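Local coordinates for protein sesquisabinene B synthase 2 (Santalum album, PDB 6A2A) that probably catalyses the metal-dependent cyclisation of farnesyl diphosphate to the sesquiterpene sesquisabinene B, at residues Glu300-Leu311 with Thr356-Trp367. Sequence-based numbering, arbitrary orientation.
Sequences EVREMEAKVGAL and TMFNTSNDIGYW
With backbones pairing Met304 with Ile364 and Leu311 with Met357, two helical segments run antiparallel, their axes 10.6 Å apart at closest approach and 161° between their directions. They belong to helices 299-321 and 348-372 of the all-helical, metal-binding class I terpene synthase domain; the first helix continues to Asp316 and Asp320, which bind magnesium in this enzyme, although no metal is bound to this chain here. Met304 lays its methyl over the indole of Trp367, CE standing 3.5 Å from the centroid of the five-membered ring and almost directly above it, a CH-pi contact. A bend at the last torsion (chi3 -86°) turns CE onto the ring, while the extended chain before it already carries SD over the same face, a Met-aromatic contact. A flexible, polarisable thioether suits this place, since it meets the indole while SD also lies alongside Ile364 CG1. At the ring's edge Trp367 NE1 donates to Glu300 OE2 at 3.1 Å with an N-H...O angle of 165°; Glu300 suits the spot because its carboxylate can accept the indole N-H, here from above the carboxylate plane. Were Trp367 an alanine, Glu300 OE2 would probably lose this donor and the Met304 methyl the aromatic face it rests on. Farther along, branched aliphatic chains fill the interface: Val308 CG2 presses on Ile364 CD1 at 3.4 Å, a tight fit. Leu311 forks between two threonines, CD2 meeting Thr356 CG2 at 3.5 Å and CD1 meeting Thr360 CB at 3.7 Å; both offer carbon here, while Thr356 OG1 bonds to Met352 O. Lys307, also in a cation-pi contact with Trp266, has a chain long enough to carry its ammonium to the partly exposed flank, where one water accepts from Lys307 NZ at 2.9 Å and donates to Asp363 OD2 at 2.8 Å.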
ATOM      1  N   GLU A 300       1.601  -9.469   8.719  1.00 22.03           N
ATOM      2  CA  GLU A 300       0.442  -8.913   8.023  1.00 23.07           C
ATOM      3  C   GLU A 300      -0.700  -8.562   8.991  1.00 21.76           C
ATOM      4  O   GLU A 300      -1.386  -7.526   8.767  1.00 19.31           O
ATOM      5  CB  GLU A 300      -0.110  -9.879   6.969  1.00 27.46           C
ATOM      6  CG  GLU A 300       0.695  -9.801   5.689  1.00 33.63           C
ATOM      7  CD  GLU A 300       0.015 -10.534   4.553  1.00 38.88           C
ATOM      8  OE1 GLU A 300       0.033 -11.781   4.576  1.00 44.81           O
ATOM      9  OE2 GLU A 300      -0.615  -9.853   3.735  1.00 40.67           O
ATOM     10  N   VAL A 301      -0.968  -9.443   9.930  1.00 18.84           N
ATOM     11  CA  VAL A 301      -2.019  -9.223  10.913  1.00 18.32           C
ATOM     12  C   VAL A 301      -1.646  -7.994  11.741  1.00 18.24           C
ATOM     13  O   VAL A 301      -2.499  -7.118  12.000  1.00 16.68           O
ATOM     14  CB  VAL A 301      -2.224 -10.459  11.787  1.00 18.76           C
ATOM     15  CG1 VAL A 301      -3.135 -10.185  12.973  1.00 17.98           C
ATOM     16  CG2 VAL A 301      -2.763 -11.606  10.951  1.00 20.50           C
ATOM     17  N   ARG A 302      -0.419  -7.954  12.198  1.00 17.78           N
ATOM     18  CA  ARG A 302       0.033  -6.810  12.993  1.00 19.09           C
ATOM     19  C   ARG A 302      -0.111  -5.496  12.225  1.00 18.83           C
ATOM     20  O   ARG A 302      -0.551  -4.479  12.814  1.00 18.21           O
ATOM     21  CB  ARG A 302       1.496  -7.036  13.408  1.00 18.33           C
ATOM     22  CG  ARG A 302       2.134  -5.826  14.028  1.00 18.08           C
ATOM     23  CD  ARG A 302       3.425  -6.129  14.788  1.00 19.46           C
ATOM     24  NE  ARG A 302       4.440  -6.816  13.949  1.00 19.79           N
ATOM     25  CZ  ARG A 302       4.637  -8.162  13.938  1.00 21.85           C
ATOM     26  NH1 ARG A 302       4.036  -8.978  14.809  1.00 18.59           N
ATOM     27  NH2 ARG A 302       5.466  -8.663  13.043  1.00 21.75           N
ATOM     28  N   GLU A 303       0.230  -5.472  10.929  1.00 17.45           N
ATOM     29  CA  GLU A 303       0.036  -4.234  10.139  1.00 17.49           C
ATOM     30  C   GLU A 303      -1.460  -3.831  10.149  1.00 18.71           C
ATOM     31  O   GLU A 303      -1.795  -2.652  10.255  1.00 15.94           O
ATOM     32  CB  GLU A 303       0.594  -4.402   8.732  1.00 18.44           C
ATOM     33  CG  GLU A 303       2.114  -4.318   8.686  1.00 22.73           C
ATOM     34  CD  GLU A 303       2.735  -4.548   7.295  1.00 26.75           C
ATOM     35  OE1 GLU A 303       2.256  -3.942   6.329  1.00 30.76           O
ATOM     36  OE2 GLU A 303       3.730  -5.312   7.190  1.00 29.47           O
ATOM     37  N   MET A 304      -2.368  -4.799   9.963  1.00 18.15           N
ATOM     38  CA  MET A 304      -3.743  -4.476   9.843  1.00 17.23           C
ATOM     39  C   MET A 304      -4.229  -3.984  11.215  1.00 17.94           C
ATOM     40  O   MET A 304      -5.043  -3.011  11.289  1.00 17.37           O
ATOM     41  CB  MET A 304      -4.566  -5.640   9.296  1.00 17.34           C
ATOM     42  CG  MET A 304      -4.404  -5.817   7.776  1.00 20.87           C
ATOM     43  SD  MET A 304      -5.394  -7.163   7.146  1.00 20.00           S
ATOM     44  CE  MET A 304      -4.283  -8.550   7.425  1.00 19.50           C
ATOM     45  N   GLU A 305      -3.762  -4.588  12.304  1.00 17.73           N
ATOM     46  CA  GLU A 305      -4.257  -4.139  13.617  1.00 16.61           C
ATOM     47  C   GLU A 305      -3.755  -2.705  13.869  1.00 16.75           C
ATOM     48  O   GLU A 305      -4.425  -1.914  14.486  1.00 17.16           O
ATOM     49  CB  GLU A 305      -3.768  -5.065  14.747  1.00 16.71           C
ATOM     50  CG  GLU A 305      -4.335  -6.476  14.720  1.00 16.59           C
ATOM     51  CD  GLU A 305      -5.818  -6.562  14.989  1.00 19.59           C
ATOM     52  OE1 GLU A 305      -6.258  -6.063  16.025  1.00 18.70           O
ATOM     53  OE2 GLU A 305      -6.530  -7.138  14.160  1.00 19.73           O
ATOM     54  N   ALA A 306      -2.527  -2.416  13.444  1.00 16.81           N
ATOM     55  CA  ALA A 306      -1.922  -1.091  13.586  1.00 16.24           C
ATOM     56  C   ALA A 306      -2.733  -0.075  12.780  1.00 15.66           C
ATOM     57  O   ALA A 306      -2.972   1.056  13.261  1.00 16.92           O
ATOM     58  CB  ALA A 306      -0.461  -1.131  13.158  1.00 17.80           C
ATOM     59  N   LYS A 307      -3.204  -0.436  11.598  1.00 15.68           N
ATOM     60  CA  LYS A 307      -4.037   0.501  10.813  1.00 15.98           C
ATOM     61  C   LYS A 307      -5.345   0.787  11.556  1.00 16.16           C
ATOM     62  O   LYS A 307      -5.736   1.959  11.706  1.00 16.69           O
ATOM     63  CB  LYS A 307      -4.376  -0.059   9.438  1.00 16.38           C
ATOM     64  CG  LYS A 307      -3.215  -0.203   8.471  1.00 15.89           C
ATOM     65  CD  LYS A 307      -3.704  -0.680   7.121  1.00 20.09           C
ATOM     66  CE  LYS A 307      -2.616  -0.699   6.066  1.00 23.23           C
ATOM     67  NZ  LYS A 307      -3.205  -1.157   4.768  1.00 25.49           N
ATOM     68  N   VAL A 308      -6.014  -0.260  12.038  1.00 13.93           N
ATOM     69  CA  VAL A 308      -7.252  -0.040  12.812  1.00 17.10           C
ATOM     70  C   VAL A 308      -6.964   0.864  14.031  1.00 17.37           C
ATOM     71  O   VAL A 308      -7.723   1.832  14.305  1.00 15.21           O
ATOM     72  CB  VAL A 308      -7.874  -1.379  13.215  1.00 17.12           C
ATOM     73  CG1 VAL A 308      -9.144  -1.210  14.018  1.00 16.40           C
ATOM     74  CG2 VAL A 308      -8.168  -2.201  11.970  1.00 18.38           C
ATOM     75  N   GLY A 309      -5.877   0.589  14.777  1.00 14.52           N
ATOM     76  CA  GLY A 309      -5.568   1.406  15.958  1.00 15.51           C
ATOM     77  C   GLY A 309      -5.297   2.866  15.632  1.00 15.43           C
ATOM     78  O   GLY A 309      -5.757   3.758  16.356  1.00 17.12           O
ATOM     79  N   ALA A 310      -4.597   3.151  14.516  1.00 15.64           N
ATOM     80  CA  ALA A 310      -4.394   4.522  14.083  1.00 15.13           C
ATOM     81  C   ALA A 310      -5.741   5.183  13.728  1.00 15.25           C
ATOM     82  O   ALA A 310      -5.946   6.368  14.099  1.00 15.92           O
ATOM     83  CB  ALA A 310      -3.463   4.554  12.923  1.00 15.19           C
ATOM     84  N   LEU A 311      -6.668   4.459  13.153  1.00 15.54           N
ATOM     85  CA  LEU A 311      -7.987   5.004  12.829  1.00 15.65           C
ATOM     86  C   LEU A 311      -8.837   5.201  14.088  1.00 16.34           C
ATOM     87  O   LEU A 311      -9.580   6.207  14.143  1.00 16.16           O
ATOM     88  CB  LEU A 311      -8.698   4.114  11.798  1.00 16.92           C
ATOM     89  CG  LEU A 311      -8.013   4.193  10.426  1.00 17.99           C
ATOM     90  CD1 LEU A 311      -8.489   3.119   9.494  1.00 20.42           C
ATOM     91  CD2 LEU A 311      -8.203   5.562   9.819  1.00 22.33           C
ATOM     92  N   THR A 356     -11.396   6.954   5.075  1.00 16.00           N
ATOM     93  CA  THR A 356     -10.275   6.050   5.351  1.00 17.57           C
ATOM     94  C   THR A 356     -10.724   4.860   6.204  1.00 17.47           C
ATOM     95  O   THR A 356     -10.318   3.734   5.970  1.00 14.90           O
ATOM     96  CB  THR A 356      -9.094   6.807   5.931  1.00 17.49           C
ATOM     97  OG1 THR A 356      -8.643   7.805   5.001  1.00 19.76           O
ATOM     98  CG2 THR A 356      -7.970   5.857   6.293  1.00 17.21           C
ATOM     99  N   MET A 357     -11.553   5.097   7.218  1.00 16.57           N
ATOM    100  CA  MET A 357     -12.150   4.028   7.977  1.00 18.05           C
ATOM    101  C   MET A 357     -12.876   3.042   7.065  1.00 17.96           C
ATOM    102  O   MET A 357     -12.705   1.838   7.176  1.00 17.35           O
ATOM    103  CB  MET A 357     -13.130   4.574   9.029  1.00 17.82           C
ATOM    104  CG  MET A 357     -13.985   3.477   9.692  1.00 19.84           C
ATOM    105  SD  MET A 357     -15.485   4.197  10.387  1.00 25.14           S
ATOM    106  CE  MET A 357     -16.421   4.526   8.886  1.00 25.71           C
ATOM    107  N   PHE A 358     -13.683   3.576   6.134  1.00 17.92           N
ATOM    108  CA  PHE A 358     -14.466   2.780   5.219  1.00 19.23           C
ATOM    109  C   PHE A 358     -13.536   1.934   4.305  1.00 16.75           C
ATOM    110  O   PHE A 358     -13.707   0.738   4.213  1.00 17.56           O
ATOM    111  CB  PHE A 358     -15.357   3.743   4.419  1.00 17.83           C
ATOM    112  CG  PHE A 358     -16.268   3.099   3.414  1.00 18.85           C
ATOM    113  CD1 PHE A 358     -17.401   2.456   3.837  1.00 20.89           C
ATOM    114  CD2 PHE A 358     -15.959   3.103   2.061  1.00 21.62           C
ATOM    115  CE1 PHE A 358     -18.264   1.869   2.932  1.00 22.51           C
ATOM    116  CE2 PHE A 358     -16.832   2.521   1.162  1.00 19.47           C
ATOM    117  CZ  PHE A 358     -17.975   1.927   1.604  1.00 20.44           C
ATOM    118  N   ASN A 359     -12.561   2.573   3.682  1.00 17.50           N
ATOM    119  CA  ASN A 359     -11.661   1.959   2.708  1.00 18.29           C
ATOM    120  C   ASN A 359     -10.778   0.898   3.392  1.00 18.56           C
ATOM    121  O   ASN A 359     -10.605  -0.212   2.866  1.00 18.58           O
ATOM    122  CB  ASN A 359     -10.793   2.963   1.951  1.00 18.07           C
ATOM    123  CG  ASN A 359     -11.579   3.846   0.995  1.00 18.59           C
ATOM    124  OD1 ASN A 359     -12.741   3.593   0.753  1.00 20.36           O
ATOM    125  ND2 ASN A 359     -10.962   4.913   0.536  1.00 21.90           N
ATOM    126  N   THR A 360     -10.257   1.203   4.582  1.00 17.90           N
ATOM    127  CA  THR A 360      -9.426   0.280   5.288  1.00 16.94           C
ATOM    128  C   THR A 360     -10.234  -0.936   5.784  1.00 17.36           C
ATOM    129  O   THR A 360      -9.740  -2.116   5.723  1.00 16.35           O
ATOM    130  CB  THR A 360      -8.700   1.014   6.417  1.00 18.35           C
ATOM    131  OG1 THR A 360      -7.778   1.951   5.849  1.00 20.37           O
ATOM    132  CG2 THR A 360      -7.961   0.054   7.320  1.00 18.78           C
ATOM    133  N   SER A 361     -11.443  -0.698   6.315  1.00 18.05           N
ATOM    134  CA  SER A 361     -12.318  -1.783   6.765  1.00 17.81           C
ATOM    135  C   SER A 361     -12.644  -2.732   5.592  1.00 18.12           C
ATOM    136  O   SER A 361     -12.670  -3.922   5.760  1.00 17.25           O
ATOM    137  CB  SER A 361     -13.556  -1.256   7.396  1.00 18.32           C
ATOM    138  OG  SER A 361     -13.175  -0.564   8.576  1.00 16.94           O
ATOM    139  N   ASN A 362     -12.915  -2.165   4.433  1.00 18.16           N
ATOM    140  CA  ASN A 362     -13.121  -2.953   3.204  1.00 19.68           C
ATOM    141  C   ASN A 362     -11.854  -3.729   2.805  1.00 19.01           C
ATOM    142  O   ASN A 362     -11.986  -4.894   2.403  1.00 20.33           O
ATOM    143  CB  ASN A 362     -13.628  -2.063   2.077  1.00 19.78           C
ATOM    144  CG  ASN A 362     -15.019  -1.520   2.335  1.00 18.43           C
ATOM    145  OD1 ASN A 362     -15.793  -2.118   3.069  1.00 19.52           O
ATOM    146  ND2 ASN A 362     -15.348  -0.406   1.682  1.00 19.56           N
ATOM    147  N   ASP A 363     -10.670  -3.107   2.833  1.00 17.60           N
ATOM    148  CA  ASP A 363      -9.428  -3.778   2.616  1.00 20.05           C
ATOM    149  C   ASP A 363      -9.191  -4.958   3.558  1.00 21.01           C
ATOM    150  O   ASP A 363      -8.815  -6.076   3.146  1.00 21.60           O
ATOM    151  CB  ASP A 363      -8.239  -2.811   2.721  1.00 20.42           C
ATOM    152  CG  ASP A 363      -8.124  -1.824   1.569  1.00 23.27           C
ATOM    153  OD1 ASP A 363      -8.738  -2.048   0.497  1.00 25.59           O
ATOM    154  OD2 ASP A 363      -7.339  -0.820   1.719  1.00 22.49           O
ATOM    155  N   ILE A 364      -9.467  -4.758   4.847  1.00 18.48           N
ATOM    156  CA  ILE A 364      -9.240  -5.812   5.856  1.00 19.81           C
ATOM    157  C   ILE A 364     -10.225  -6.957   5.638  1.00 19.76           C
ATOM    158  O   ILE A 364      -9.843  -8.134   5.646  1.00 19.79           O
ATOM    159  CB  ILE A 364      -9.323  -5.230   7.278  1.00 16.97           C
ATOM    160  CG1 ILE A 364      -8.125  -4.306   7.507  1.00 18.77           C
ATOM    161  CG2 ILE A 364      -9.376  -6.327   8.329  1.00 19.97           C
ATOM    162  CD1 ILE A 364      -8.114  -3.506   8.792  1.00 18.91           C
ATOM    163  N   GLY A 365     -11.498  -6.624   5.422  1.00 18.65           N
ATOM    164  CA  GLY A 365     -12.500  -7.666   5.164  1.00 17.96           C
ATOM    165  C   GLY A 365     -12.176  -8.437   3.898  1.00 18.36           C
ATOM    166  O   GLY A 365     -12.406  -9.685   3.828  1.00 20.71           O
ATOM    167  N   TYR A 366     -11.666  -7.740   2.899  1.00 19.27           N
ATOM    168  CA  TYR A 366     -11.295  -8.353   1.642  1.00 21.69           C
ATOM    169  C   TYR A 366     -10.100  -9.310   1.844  1.00 25.01           C
ATOM    170  O   TYR A 366     -10.056 -10.420   1.263  1.00 22.44           O
ATOM    171  CB  TYR A 366     -10.992  -7.296   0.589  1.00 22.29           C
ATOM    172  CG  TYR A 366     -10.665  -7.942  -0.734  1.00 20.61           C
ATOM    173  CD1 TYR A 366      -9.386  -8.375  -1.022  1.00 22.45           C
ATOM    174  CD2 TYR A 366     -11.671  -8.170  -1.652  1.00 25.24           C
ATOM    175  CE1 TYR A 366      -9.095  -8.978  -2.237  1.00 24.49           C
ATOM    176  CE2 TYR A 366     -11.388  -8.741  -2.877  1.00 25.01           C
ATOM    177  CZ  TYR A 366     -10.105  -9.164  -3.160  1.00 25.20           C
ATOM    178  OH  TYR A 366      -9.840  -9.825  -4.335  1.00 25.24           O
ATOM    179  N   TRP A 367      -9.118  -8.916   2.646  1.00 21.01           N
ATOM    180  CA  TRP A 367      -7.966  -9.792   2.924  1.00 22.06           C
ATOM    181  C   TRP A 367      -8.502 -11.113   3.487  1.00 20.42           C
ATOM    182  O   TRP A 367      -7.995 -12.197   3.145  1.00 22.62           O
ATOM    183  CB  TRP A 367      -7.015  -9.142   3.944  1.00 20.79           C
ATOM    184  CG  TRP A 367      -5.753  -9.900   4.234  1.00 21.80           C
ATOM    185  CD1 TRP A 367      -4.532  -9.650   3.699  1.00 22.74           C
ATOM    186  CD2 TRP A 367      -5.548 -10.952   5.205  1.00 22.56           C
ATOM    187  NE1 TRP A 367      -3.577 -10.447   4.267  1.00 25.87           N
ATOM    188  CE2 TRP A 367      -4.174 -11.283   5.165  1.00 25.52           C
ATOM    189  CE3 TRP A 367      -6.382 -11.651   6.080  1.00 23.13           C
ATOM    190  CZ2 TRP A 367      -3.619 -12.267   5.985  1.00 25.56           C
ATOM    191  CZ3 TRP A 367      -5.841 -12.643   6.879  1.00 23.18           C
ATOM    192  CH2 TRP A 367      -4.478 -12.937   6.825  1.00 25.71           C
TER
HETATM  193  O   HOH W   1      -5.839  -0.293   3.994  1.00 27.40           O